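Local atomic coordinates of phosphonomutase (Burkholderia cenocepacia J2315, PDB entry 4MG4), a protein that belongs to the phosphoenolpyruvate phosphomutase family and folds as an eight-stranded parallel beta/alpha barrel of the TIM-barrel type. Residues A[30-35]-A[49-54]; A[91-96]-A[106-111]; A[117-122]-A[153-158]; A[136-141]-A[185-190]. One frame throughout, in Å; residues are numbered along the deposited sequence.

Contact 1 (A[30-35]-A[49-54])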
loop_
_atom_site.group_PDB
_atom_site.type_symbol
_atom_site.label_atom_id
_atom_site.label_comp_id
_atom_site.label_asym_id
_atom_site.label_seq_id
_atom_site.Cartn_x
_atom_site.Cartn_y
_atom_site.Cartn_z
ATOM N N LEU A 30 13.631 -11.860 6.622
ATOM C CA LEU A 30 12.552 -10.851 6.793
ATOM C C LEU A 30 12.239 -10.221 5.481
ATOM O O LEU A 30 13.130 -9.884 4.728
ATOM C CB LEU A 30 12.943 -9.705 7.767
ATOM C CG LEU A 30 13.087 -10.164 9.222
ATOM C CD1 LEU A 30 13.612 -9.021 10.095
ATOM C CD2 LEU A 30 11.789 -10.748 9.750
ATOM N N PHE A 31 10.938 -9.973 5.254
ATOM C CA PHE A 31 10.444 -9.234 4.099
ATOM C C PHE A 31 9.737 -8.007 4.662
ATOM O O PHE A 31 9.025 -8.090 5.720
ATOM C CB PHE A 31 9.477 -10.101 3.264
ATOM C CG PHE A 31 10.101 -11.351 2.824
ATOM C CD1 PHE A 31 10.880 -11.357 1.719
ATOM C CD2 PHE A 31 10.046 -12.480 3.638
ATOM C CE1 PHE A 31 11.519 -12.499 1.309
ATOM C CE2 PHE A 31 10.685 -13.632 3.242
ATOM C CZ PHE A 31 11.444 -13.627 2.100
ATOM N N ASN A 32 10.071 -6.856 4.076
ATOM C CA ASN A 32 9.560 -5.601 4.572
ATOM C C ASN A 32 8.144 -5.370 4.041
ATOM O O ASN A 32 7.927 -5.469 2.833
ATOM C CB ASN A 32 10.432 -4.430 4.137
ATOM C CG ASN A 32 11.761 -4.408 4.809
ATOM O OD1 ASN A 32 11.936 -5.043 5.868
ATOM N ND2 ASN A 32 12.720 -3.719 4.205
ATOM N N VAL A 33 7.219 -5.135 4.956
ATOM C CA VAL A 33 5.820 -4.817 4.650
ATOM C C VAL A 33 5.633 -3.317 4.912
ATOM O O VAL A 33 6.443 -2.669 5.561
ATOM C CB VAL A 33 4.810 -5.698 5.393
ATOM C CG1 VAL A 33 5.010 -7.164 5.005
ATOM C CG2 VAL A 33 4.944 -5.526 6.922
ATOM N N TRP A 34 4.549 -2.779 4.377
ATOM C CA TRP A 34 4.324 -1.339 4.335
ATOM C C TRP A 34 2.894 -0.916 4.683
ATOM O O TRP A 34 2.606 0.275 4.703
ATOM C CB TRP A 34 4.734 -0.785 2.960
ATOM C CG TRP A 34 3.970 -1.429 1.872
ATOM C CD1 TRP A 34 2.782 -1.002 1.323
ATOM C CD2 TRP A 34 4.330 -2.606 1.168
ATOM N NE1 TRP A 34 2.383 -1.849 0.329
ATOM C CE2 TRP A 34 3.322 -2.838 0.191
ATOM C CE3 TRP A 34 5.400 -3.495 1.234
ATOM C CZ2 TRP A 34 3.355 -3.937 -0.643
ATOM C CZ3 TRP A 34 5.411 -4.592 0.411
ATOM C CH2 TRP A 34 4.427 -4.771 -0.556
ATOM N N ASP A 35 2.010 -1.860 4.976
ATOM C CA ASP A 35 0.635 -1.575 5.383
ATOM C C ASP A 35 0.015 -2.853 5.903
ATOM O O ASP A 35 0.641 -3.926 5.861
ATOM C CB ASP A 35 -0.240 -0.930 4.277
ATOM C CG ASP A 35 -0.386 -1.787 3.027
ATOM O OD1 ASP A 35 -0.090 -3.009 3.003
ATOM O OD2 ASP A 35 -0.854 -1.211 2.000
ATOM N N ALA A 49 8.205 -13.574 11.323
ATOM C CA ALA A 49 8.197 -12.245 11.878
ATOM C C ALA A 49 8.009 -11.290 10.712
ATOM O O ALA A 49 8.241 -11.685 9.566
ATOM C CB ALA A 49 9.511 -11.977 12.558
ATOM N N LEU A 50 7.643 -10.049 11.004
ATOM C CA LEU A 50 7.539 -8.976 10.009
ATOM C C LEU A 50 8.488 -7.805 10.322
ATOM O O LEU A 50 8.743 -7.493 11.501
ATOM C CB LEU A 50 6.137 -8.388 9.983
ATOM C CG LEU A 50 5.028 -9.456 9.714
ATOM C CD1 LEU A 50 3.707 -8.740 9.835
ATOM C CD2 LEU A 50 5.180 -10.211 8.405
ATOM N N ALA A 51 8.934 -7.141 9.255
ATOM C CA ALA A 51 9.685 -5.927 9.380
ATOM C C ALA A 51 8.994 -4.840 8.585
ATOM O O ALA A 51 8.383 -5.132 7.542
ATOM C CB ALA A 51 11.092 -6.106 8.841
ATOM N N THR A 52 9.111 -3.592 9.005
ATOM C CA THR A 52 8.819 -2.523 8.090
ATOM C C THR A 52 10.110 -2.061 7.465
ATOM O O THR A 52 11.212 -2.166 8.077
ATOM C CB THR A 52 8.106 -1.383 8.767
ATOM O OG1 THR A 52 9.038 -0.688 9.616
ATOM C CG2 THR A 52 6.963 -1.899 9.616
ATOM N N GLY A 53 9.990 -1.473 6.281
ATOM C CA GLY A 53 11.131 -0.848 5.653
ATOM C C GLY A 53 10.760 0.609 5.405
ATOM O O GLY A 53 9.704 0.906 4.858
ATOM N N SER A 54 11.669 1.500 5.707
ATOM C CA SER A 54 11.371 2.917 5.602
ATOM C C SER A 54 11.122 3.304 4.152
ATOM O O SER A 54 10.217 4.126 3.902
ATOM C CB SER A 54 12.433 3.785 6.238
ATOM O OG SER A 54 13.640 3.851 5.497
HETATM O O HOH W 1 9.039 -11.348 6.984
#
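V33 and A51 join two parallel barrel strands through one direct backbone hydrogen bond, V33 N to A51 O at 2.8 Å, which is nearly straight at the hydrogen (166°). Packing is tight here: N32 CA also lies 3.2 Å from A51 O in a CA-H...O contact, and T52 CA approaches V33 O in the same manner. N32 CG, anti to the carbonyl carbon (chi1 -70°), lies beside G53, and the amide it carries brings OD1 3.3 Å from A51 CB and ND2 3.6 Å from G53 CA. Glycine suits position 53, since a CB there would run into N32 ND2. A51 offers only a methyl, small enough to sit beside both N32 OD1 and L30 CD1. Toward residues 30 and 49 the strands spread, and water 1 bridges them, donating to A49 O and accepting from F31 N at 2.9 Å. L30 closes this wider end with CD2 3.8 Å from A49 CB. The pairing of these strands, linked through helix 36-44, thus rests on one direct bond, one water bridge and close packing rather than a full ladder, which leaves V33 O, A51 N and G53 N buried without a hydrogen-bond partner in the model.

Contact 2 (A[91-96]-A[106-111])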
loop_
_atom_site.group_PDB
_atom_site.type_symbol
_atom_site.label_atom_id
_atom_site.label_comp_id
_atom_site.label_asym_id
_atom_site.label_seq_id
_atom_site.Cartn_x
_atom_site.Cartn_y
_atom_site.Cartn_z
ATOM N N VAL A 91 10.588 -2.477 13.454
ATOM C CA VAL A 91 10.363 -1.261 12.685
ATOM C C VAL A 91 11.664 -0.588 12.289
ATOM O O VAL A 91 12.539 -0.349 13.119
ATOM C CB VAL A 91 9.425 -0.290 13.440
ATOM C CG1 VAL A 91 9.998 0.161 14.769
ATOM C CG2 VAL A 91 9.188 0.962 12.616
ATOM N N ASP A 92 11.746 -0.176 11.029
ATOM C CA ASP A 92 12.855 0.631 10.551
ATOM C C ASP A 92 12.661 2.063 10.986
ATOM O O ASP A 92 11.752 2.756 10.500
ATOM C CB ASP A 92 12.970 0.520 9.036
ATOM C CG ASP A 92 14.134 1.298 8.443
ATOM O OD1 ASP A 92 14.933 1.914 9.159
ATOM O OD2 ASP A 92 14.233 1.213 7.167
ATOM N N LEU A 93 13.472 2.511 11.922
ATOM C CA LEU A 93 13.414 3.923 12.401
ATOM C C LEU A 93 14.453 4.840 11.767
ATOM O O LEU A 93 14.681 5.956 12.260
ATOM C CB LEU A 93 13.557 3.950 13.904
ATOM C CG LEU A 93 12.431 3.189 14.610
ATOM C CD1 LEU A 93 12.680 3.164 16.091
ATOM C CD2 LEU A 93 11.043 3.768 14.318
ATOM N N GLU A 94 15.117 4.368 10.717
ATOM C CA GLU A 94 16.130 5.148 10.014
ATOM C C GLU A 94 17.168 5.627 11.029
ATOM O O GLU A 94 17.644 4.796 11.796
ATOM C CB GLU A 94 15.479 6.274 9.202
ATOM C CG GLU A 94 14.634 5.665 8.085
ATOM C CD GLU A 94 14.074 6.728 7.153
ATOM O OE1 GLU A 94 14.887 7.219 6.349
ATOM O OE2 GLU A 94 12.866 7.079 7.267
ATOM N N SER A 95 17.518 6.929 11.066
ATOM C CA SER A 95 18.512 7.429 12.033
ATOM C C SER A 95 17.918 7.703 13.416
ATOM O O SER A 95 18.652 8.076 14.324
ATOM C CB SER A 95 19.207 8.707 11.471
ATOM O OG SER A 95 18.307 9.760 11.483
ATOM N N GLY A 96 16.593 7.501 13.598
ATOM C CA GLY A 96 15.959 7.592 14.871
ATOM C C GLY A 96 15.058 8.797 15.079
ATOM O O GLY A 96 14.598 8.974 16.174
ATOM N N GLU A 106 12.935 9.028 22.738
ATOM C CA GLU A 106 11.483 9.254 22.582
ATOM C C GLU A 106 10.950 8.446 21.387
ATOM O O GLU A 106 9.925 7.813 21.448
ATOM C CB GLU A 106 11.149 10.727 22.409
ATOM C CG GLU A 106 9.665 11.018 22.182
ATOM C CD GLU A 106 9.331 12.530 22.141
ATOM O OE1 GLU A 106 9.742 13.276 23.032
ATOM O OE2 GLU A 106 8.622 12.963 21.211
ATOM N N THR A 107 11.651 8.468 20.286
ATOM C CA THR A 107 11.248 7.703 19.106
ATOM C C THR A 107 11.121 6.205 19.419
ATOM O O THR A 107 10.173 5.539 19.060
ATOM C CB THR A 107 12.222 7.955 17.942
ATOM O OG1 THR A 107 12.152 9.341 17.562
ATOM C CG2 THR A 107 11.887 7.087 16.720
ATOM N N ILE A 108 12.143 5.634 20.062
ATOM C CA ILE A 108 12.098 4.238 20.420
ATOM C C ILE A 108 10.941 3.963 21.373
ATOM O O ILE A 108 10.199 2.997 21.234
ATOM C CB ILE A 108 13.407 3.814 21.122
ATOM C CG1 ILE A 108 14.531 3.966 20.136
ATOM C CG2 ILE A 108 13.256 2.482 21.881
ATOM C CD1 ILE A 108 14.550 2.929 19.185
ATOM N N ALA A 109 10.766 4.827 22.355
ATOM C CA ALA A 109 9.674 4.664 23.298
ATOM C C ALA A 109 8.356 4.702 22.584
ATOM O O ALA A 109 7.467 3.936 22.921
ATOM C CB ALA A 109 9.702 5.737 24.414
ATOM N N MET A 110 8.205 5.577 21.601
ATOM C CA MET A 110 6.976 5.595 20.809
ATOM C C MET A 110 6.780 4.316 19.978
ATOM O O MET A 110 5.656 3.842 19.829
ATOM C CB MET A 110 6.924 6.836 19.951
ATOM C CG MET A 110 6.971 8.029 20.858
ATOM S SD MET A 110 5.335 8.426 21.486
ATOM C CE MET A 110 4.549 7.383 22.644
ATOM N N SER A 111 7.871 3.740 19.458
ATOM C CA SER A 111 7.771 2.506 18.690
ATOM C C SER A 111 7.251 1.386 19.558
ATOM O O SER A 111 6.503 0.541 19.094
ATOM C CB SER A 111 9.101 2.135 18.020
ATOM O OG SER A 111 10.016 1.566 18.974
#
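A type II' beta turn from L93 to G96, following strand 89-92 of the barrel, meets helix 101-113 where T107 OG1 donates to G96 O at 2.8 Å. The hydroxyl approaches with a C=O...donor angle of 143°, tilted from the carbonyl plane. T107 OG1 is anti to its own carbonyl carbon (chi1 -64°), which places it at G96 O while the methyl CG2 lies 4.1 Å from L93 CD1, so threonine serves two ends. L93 and I108 cross at about a right angle and touch through their CD1 methyls at 3.6 Å, branched apolar chains suited to the buried interface between turn and helix. At the strand end V91 CG1 packs on S111 CB at 3.9 Å; the small serine lets the helix come close, and its OG bonds to I108 O at 2.7 Å and also to Y155 OH. G96 has backbone angles that would jam a CB against the preceding carbonyl, so glycine belongs there. Overlapping the start of the turn, D92 OD1 accepts from E94 N at 2.9 Å, an Asx turn. R71 donates to T107 OG1 as well. The contact spans the first half of the beta-alpha-beta unit 89-92, 101-113, 118-122, with I108 continuing onto C119 of the next strand and A144 of helix 134-150.

Contact 3 (A[117-122]-A[153-158])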
loop_
_atom_site.group_PDB
_atom_site.type_symbol
_atom_site.label_atom_id
_atom_site.label_comp_id
_atom_site.label_asym_id
_atom_site.label_seq_id
_atom_site.Cartn_x
_atom_site.Cartn_y
_atom_site.Cartn_z
ATOM N N ILE A 117 8.528 -4.662 18.577
ATOM C CA ILE A 117 9.414 -5.347 19.532
ATOM C C ILE A 117 10.895 -5.270 19.144
ATOM O O ILE A 117 11.744 -5.925 19.730
ATOM C CB ILE A 117 8.934 -6.801 19.782
ATOM C CG1 ILE A 117 8.719 -7.591 18.498
ATOM C CG2 ILE A 117 7.614 -6.717 20.531
ATOM C CD1 ILE A 117 9.926 -7.719 17.599
ATOM N N GLY A 118 11.185 -4.441 18.154
ATOM C CA GLY A 118 12.556 -4.106 17.831
ATOM C C GLY A 118 12.610 -3.049 16.766
ATOM O O GLY A 118 11.540 -2.579 16.278
ATOM N N CYS A 119 13.825 -2.637 16.409
ATOM C CA CYS A 119 14.020 -1.616 15.414
ATOM C C CYS A 119 15.308 -1.797 14.646
ATOM O O CYS A 119 16.212 -2.552 15.054
ATOM C CB CYS A 119 13.988 -0.196 15.997
ATOM S SG CYS A 119 15.398 0.160 17.061
ATOM N N ASN A 120 15.381 -1.118 13.503
ATOM C CA ASN A 120 16.676 -0.793 12.903
ATOM C C ASN A 120 16.967 0.675 13.187
ATOM O O ASN A 120 16.069 1.547 13.008
ATOM C CB ASN A 120 16.708 -0.937 11.404
ATOM C CG ASN A 120 16.887 -2.381 10.950
ATOM O OD1 ASN A 120 16.614 -3.325 11.692
ATOM N ND2 ASN A 120 17.354 -2.543 9.715
ATOM N N LEU A 121 18.195 0.933 13.642
ATOM C CA LEU A 121 18.635 2.313 13.956
ATOM C C LEU A 121 19.971 2.502 13.271
ATOM O O LEU A 121 20.905 1.743 13.525
ATOM C CB LEU A 121 18.778 2.507 15.479
ATOM C CG LEU A 121 19.193 3.869 16.019
ATOM C CD1 LEU A 121 18.173 4.914 15.619
ATOM C CD2 LEU A 121 19.300 3.761 17.525
ATOM N N GLU A 122 20.049 3.494 12.397
ATOM C CA GLU A 122 21.132 3.692 11.468
ATOM C C GLU A 122 22.055 4.841 11.895
ATOM O O GLU A 122 21.596 5.868 12.447
ATOM C CB GLU A 122 20.466 4.025 10.121
ATOM C CG GLU A 122 21.332 4.084 8.912
ATOM C CD GLU A 122 20.476 4.297 7.644
ATOM O OE1 GLU A 122 19.225 4.120 7.760
ATOM O OE2 GLU A 122 21.056 4.529 6.550
ATOM N N VAL A 153 10.583 -3.870 28.457
ATOM C CA VAL A 153 10.260 -4.759 27.363
ATOM C C VAL A 153 11.504 -5.459 26.789
ATOM O O VAL A 153 12.607 -4.909 26.847
ATOM C CB VAL A 153 9.540 -4.029 26.213
ATOM C CG1 VAL A 153 8.133 -3.588 26.621
ATOM C CG2 VAL A 153 10.336 -2.865 25.686
ATOM N N ASP A 154 11.272 -6.631 26.212
ATOM C CA ASP A 154 12.304 -7.425 25.474
ATOM C C ASP A 154 12.278 -6.887 24.036
ATOM O O ASP A 154 11.338 -7.138 23.267
ATOM C CB ASP A 154 11.922 -8.886 25.530
ATOM C CG ASP A 154 13.008 -9.822 25.084
ATOM O OD1 ASP A 154 13.950 -9.379 24.428
ATOM O OD2 ASP A 154 12.880 -11.043 25.405
ATOM N N TYR A 155 13.282 -6.077 23.714
ATOM C CA TYR A 155 13.262 -5.243 22.498
ATOM C C TYR A 155 14.607 -5.305 21.817
ATOM O O TYR A 155 15.651 -5.126 22.466
ATOM C CB TYR A 155 12.978 -3.799 22.874
ATOM C CG TYR A 155 12.797 -2.808 21.734
ATOM C CD1 TYR A 155 11.557 -2.556 21.181
ATOM C CD2 TYR A 155 13.861 -2.099 21.224
ATOM C CE1 TYR A 155 11.396 -1.591 20.162
ATOM C CE2 TYR A 155 13.708 -1.121 20.248
ATOM C CZ TYR A 155 12.465 -0.878 19.703
ATOM O OH TYR A 155 12.256 0.083 18.725
ATOM N N PHE A 156 14.581 -5.598 20.527
ATOM C CA PHE A 156 15.801 -5.890 19.764
ATOM C C PHE A 156 16.225 -4.647 18.959
ATOM O O PHE A 156 15.572 -4.243 17.956
ATOM C CB PHE A 156 15.550 -7.099 18.885
ATOM C CG PHE A 156 16.786 -7.714 18.293
ATOM C CD1 PHE A 156 17.441 -7.108 17.208
ATOM C CD2 PHE A 156 17.273 -8.897 18.781
ATOM C CE1 PHE A 156 18.595 -7.669 16.658
ATOM C CE2 PHE A 156 18.444 -9.449 18.226
ATOM C CZ PHE A 156 19.095 -8.833 17.191
ATOM N N ILE A 157 17.362 -4.073 19.343
ATOM C CA ILE A 157 17.960 -2.937 18.620
ATOM C C ILE A 157 18.963 -3.469 17.627
ATOM O O ILE A 157 20.018 -3.959 18.002
ATOM C CB ILE A 157 18.619 -1.898 19.585
ATOM C CG1 ILE A 157 17.537 -1.327 20.531
ATOM C CG2 ILE A 157 19.262 -0.775 18.799
ATOM C CD1 ILE A 157 18.124 -0.470 21.648
ATOM N N ASN A 158 18.591 -3.403 16.360
ATOM C CA ASN A 158 19.456 -3.852 15.262
ATOM C C ASN A 158 20.166 -2.584 14.771
ATOM O O ASN A 158 19.568 -1.745 14.146
ATOM C CB ASN A 158 18.612 -4.485 14.163
ATOM C CG ASN A 158 19.417 -5.290 13.159
ATOM O OD1 ASN A 158 20.405 -5.938 13.499
ATOM N ND2 ASN A 158 18.918 -5.338 11.924
#
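Four backbone hydrogen bonds stitch 117-122 to 153-158 in parallel: F156 N to I117 O, C119 N to F156 O, N158 N to C119 O and L121 N to N158 O, the second and third both 2.8 Å long. Across the same pair, the side chains of N120 and N158 lie side by side and point the same way. N158 ND2 gives a hydrogen to N120 OD1 at 3.1 Å, the acceptor lying near the N158 amide plane while the donor stands 47° above the carbonyl plane of N120; the two amides are turned 63° apart. Asparagine suits N158 because its amide can also donate to N218 OD1, two strands further round the barrel. These strands are neighbours in the closed parallel sheet of a TIM-type barrel and belong to the beta-alpha-beta unit completed by helix 134-150. G118 CA sits over the centre of the Y155 ring, 3.7 Å from its centroid, a CH-pi contact, and a CB on G118 would clash with F156 O. Y155 CG is anti to the backbone N (chi1 -175°), which sets it beside the I117 carbonyl, and from there the ring extends under G118. C119 SG stands obliquely to that ring, 3.8 Å from Y155 CE2, and C119 CB is 3.2 Å from Y155 OH. Farther out, Y155 OH is hydrogen-bonded to S111 OG of helix 101-113, which positions the end of the ring, and I108 and I112 of that helix pack on it. Just before strand 156-160, D154 makes a salt bridge to R19; at the strand's first residue, the F156 ring stacks with H22.

Contact 4 (A[136-141]-A[185-190])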
loop_
_atom_site.group_PDB
_atom_site.type_symbol
_atom_site.label_atom_id
_atom_site.label_comp_id
_atom_site.label_asym_id
_atom_site.label_seq_id
_atom_site.Cartn_x
_atom_site.Cartn_y
_atom_site.Cartn_z
ATOM N N GLU A 136 29.096 9.310 18.791
ATOM C CA GLU A 136 27.798 9.998 18.630
ATOM C C GLU A 136 26.725 8.985 18.260
ATOM O O GLU A 136 25.645 8.968 18.823
ATOM C CB GLU A 136 27.892 11.085 17.564
ATOM C CG GLU A 136 26.772 12.105 17.688
ATOM C CD GLU A 136 26.472 12.877 16.422
ATOM O OE1 GLU A 136 27.375 13.651 16.018
ATOM O OE2 GLU A 136 25.336 12.682 15.863
ATOM N N ALA A 137 27.071 8.091 17.354
ATOM C CA ALA A 137 26.169 7.003 16.937
ATOM C C ALA A 137 25.862 6.073 18.109
ATOM O O ALA A 137 24.754 5.680 18.328
ATOM C CB ALA A 137 26.750 6.215 15.774
ATOM N N ALA A 138 26.880 5.727 18.872
ATOM C CA ALA A 138 26.712 4.870 20.044
ATOM C C ALA A 138 25.871 5.507 21.113
ATOM O O ALA A 138 25.091 4.832 21.742
ATOM C CB ALA A 138 28.064 4.447 20.610
ATOM N N ALA A 139 25.965 6.832 21.283
ATOM C CA ALA A 139 25.156 7.510 22.251
ATOM C C ALA A 139 23.646 7.440 21.939
ATOM O O ALA A 139 22.818 7.373 22.874
ATOM C CB ALA A 139 25.606 8.971 22.393
ATOM N N ARG A 140 23.331 7.465 20.645
ATOM C CA ARG A 140 21.916 7.327 20.185
ATOM C C ARG A 140 21.445 5.890 20.490
ATOM O O ARG A 140 20.339 5.686 21.005
ATOM C CB ARG A 140 21.813 7.736 18.735
ATOM C CG ARG A 140 22.248 9.175 18.484
ATOM C CD ARG A 140 22.513 9.510 17.036
ATOM N NE ARG A 140 21.303 9.566 16.261
ATOM C CZ ARG A 140 20.496 10.624 16.174
ATOM N NH1 ARG A 140 20.725 11.735 16.870
ATOM N NH2 ARG A 140 19.425 10.542 15.380
ATOM N N ILE A 141 22.308 4.901 20.262
ATOM C CA ILE A 141 21.965 3.500 20.595
ATOM C C ILE A 141 21.738 3.353 22.101
ATOM O O ILE A 141 20.818 2.726 22.579
ATOM C CB ILE A 141 23.048 2.536 20.109
ATOM C CG1 ILE A 141 22.984 2.460 18.575
ATOM C CG2 ILE A 141 22.879 1.153 20.721
ATOM C CD1 ILE A 141 24.250 1.996 17.967
ATOM N N ARG A 185 31.705 -3.019 17.796
ATOM C CA ARG A 185 32.086 -3.113 19.210
ATOM C C ARG A 185 31.534 -1.955 20.048
ATOM O O ARG A 185 31.055 -2.165 21.182
ATOM C CB ARG A 185 33.605 -3.246 19.358
ATOM C CG ARG A 185 34.180 -4.559 18.858
ATOM C CD ARG A 185 35.653 -4.726 19.206
ATOM N NE ARG A 185 36.506 -3.758 18.561
ATOM C CZ ARG A 185 37.033 -3.862 17.344
ATOM N NH1 ARG A 185 36.865 -4.947 16.608
ATOM N NH2 ARG A 185 37.798 -2.880 16.883
ATOM N N ALA A 186 31.601 -0.755 19.523
ATOM C CA ALA A 186 31.064 0.409 20.231
ATOM C C ALA A 186 29.545 0.289 20.378
ATOM O O ALA A 186 28.987 0.598 21.420
ATOM C CB ALA A 186 31.422 1.703 19.506
ATOM N N TYR A 187 28.890 -0.123 19.294
ATOM C CA TYR A 187 27.440 -0.248 19.320
ATOM C C TYR A 187 26.952 -1.363 20.247
ATOM O O TYR A 187 25.980 -1.167 20.979
ATOM C CB TYR A 187 26.877 -0.453 17.890
ATOM C CG TYR A 187 27.194 0.655 16.929
ATOM C CD1 TYR A 187 27.770 1.844 17.316
ATOM C CD2 TYR A 187 26.887 0.519 15.578
ATOM C CE1 TYR A 187 28.094 2.844 16.380
ATOM C CE2 TYR A 187 27.190 1.486 14.661
ATOM C CZ TYR A 187 27.789 2.682 15.048
ATOM O OH TYR A 187 28.113 3.647 14.100
ATOM N N ALA A 188 27.641 -2.497 20.266
ATOM C CA ALA A 188 27.358 -3.536 21.237
ATOM C C ALA A 188 27.521 -3.055 22.688
ATOM O O ALA A 188 26.680 -3.293 23.512
ATOM C CB ALA A 188 28.262 -4.707 20.998
ATOM N N ALA A 189 28.596 -2.341 22.945
ATOM C CA ALA A 189 28.832 -1.849 24.288
ATOM C C ALA A 189 27.743 -0.889 24.732
ATOM O O ALA A 189 27.390 -0.851 25.897
ATOM C CB ALA A 189 30.207 -1.235 24.410
ATOM N N ALA A 190 27.201 -0.109 23.808
ATOM C CA ALA A 190 26.124 0.846 24.056
ATOM C C ALA A 190 24.740 0.197 24.199
ATOM O O ALA A 190 23.792 0.869 24.622
ATOM C CB ALA A 190 26.067 1.864 22.913
#
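The helix segments 136-141 and 185-190 run in nearly the same direction, their axes 27° apart and 8.4 Å at closest approach, with A138 and Y187 nearest in backbone. That short spacing depends on alanine: A138 CB meets A190 CB at 4.0 Å, and A190 CB comes within 3.3 Å of A138 O, so methyls pack on methyl and backbone alike. Y187 packs beside them. Its CG, anti to the carbonyl carbon (chi1 -59°), lies against I141 CD1, and the Y187 and I141 side chains cross at about a right angle. I141 CD1 lies over one ring face, 3.8 Å from the centroid and 29° off the normal, a CH-pi contact that comes closest at Y187 CG, 3.4 Å away. The other branch, I141 CG2, touches A190 CB at 3.9 Å, so one beta-branched residue serves both ring and methyl. At the phenol end A137 CB is 3.4 Å from Y187 OH, while the hydroxyl itself is hydrogen-bonded to D123 OD2 and to R183 NH1. Both I141 and Y187 also touch A159 of strand 156-160, inside the ring of helices. No hydrogen bond joins the two segments, so apolar packing and CH-pi contact join these helices, and the tyrosine's polar end is satisfied by residues beside the interface.

Overall arrangement
Contacts 1, 2 and 3 follow one another along the chain and reach the same eight-stranded parallel barrel sheet. Contacts 1 and 2, centres about 14 Å apart, touch through neighbouring strands 50-52 and 89-92, and D92 OD2 is probably hydrogen-bonded to S54 N, at the start of the helix after strand 50-52. Contacts 2 and 3, centres about 9 Å apart, lie on neighbouring strands 89-92 and 118-122 and also touch through S111 and Y155. The segments of contacts 3 and 4 alternate along the chain, and L121 packs on I141. Contacts 1 and 4, centres about 24 Å apart, flank the chain's centre. Contacts 1 and 3 lie in the sheet, contact 2 joins sheet to helix, and contact 4 belongs to the outer helical layer.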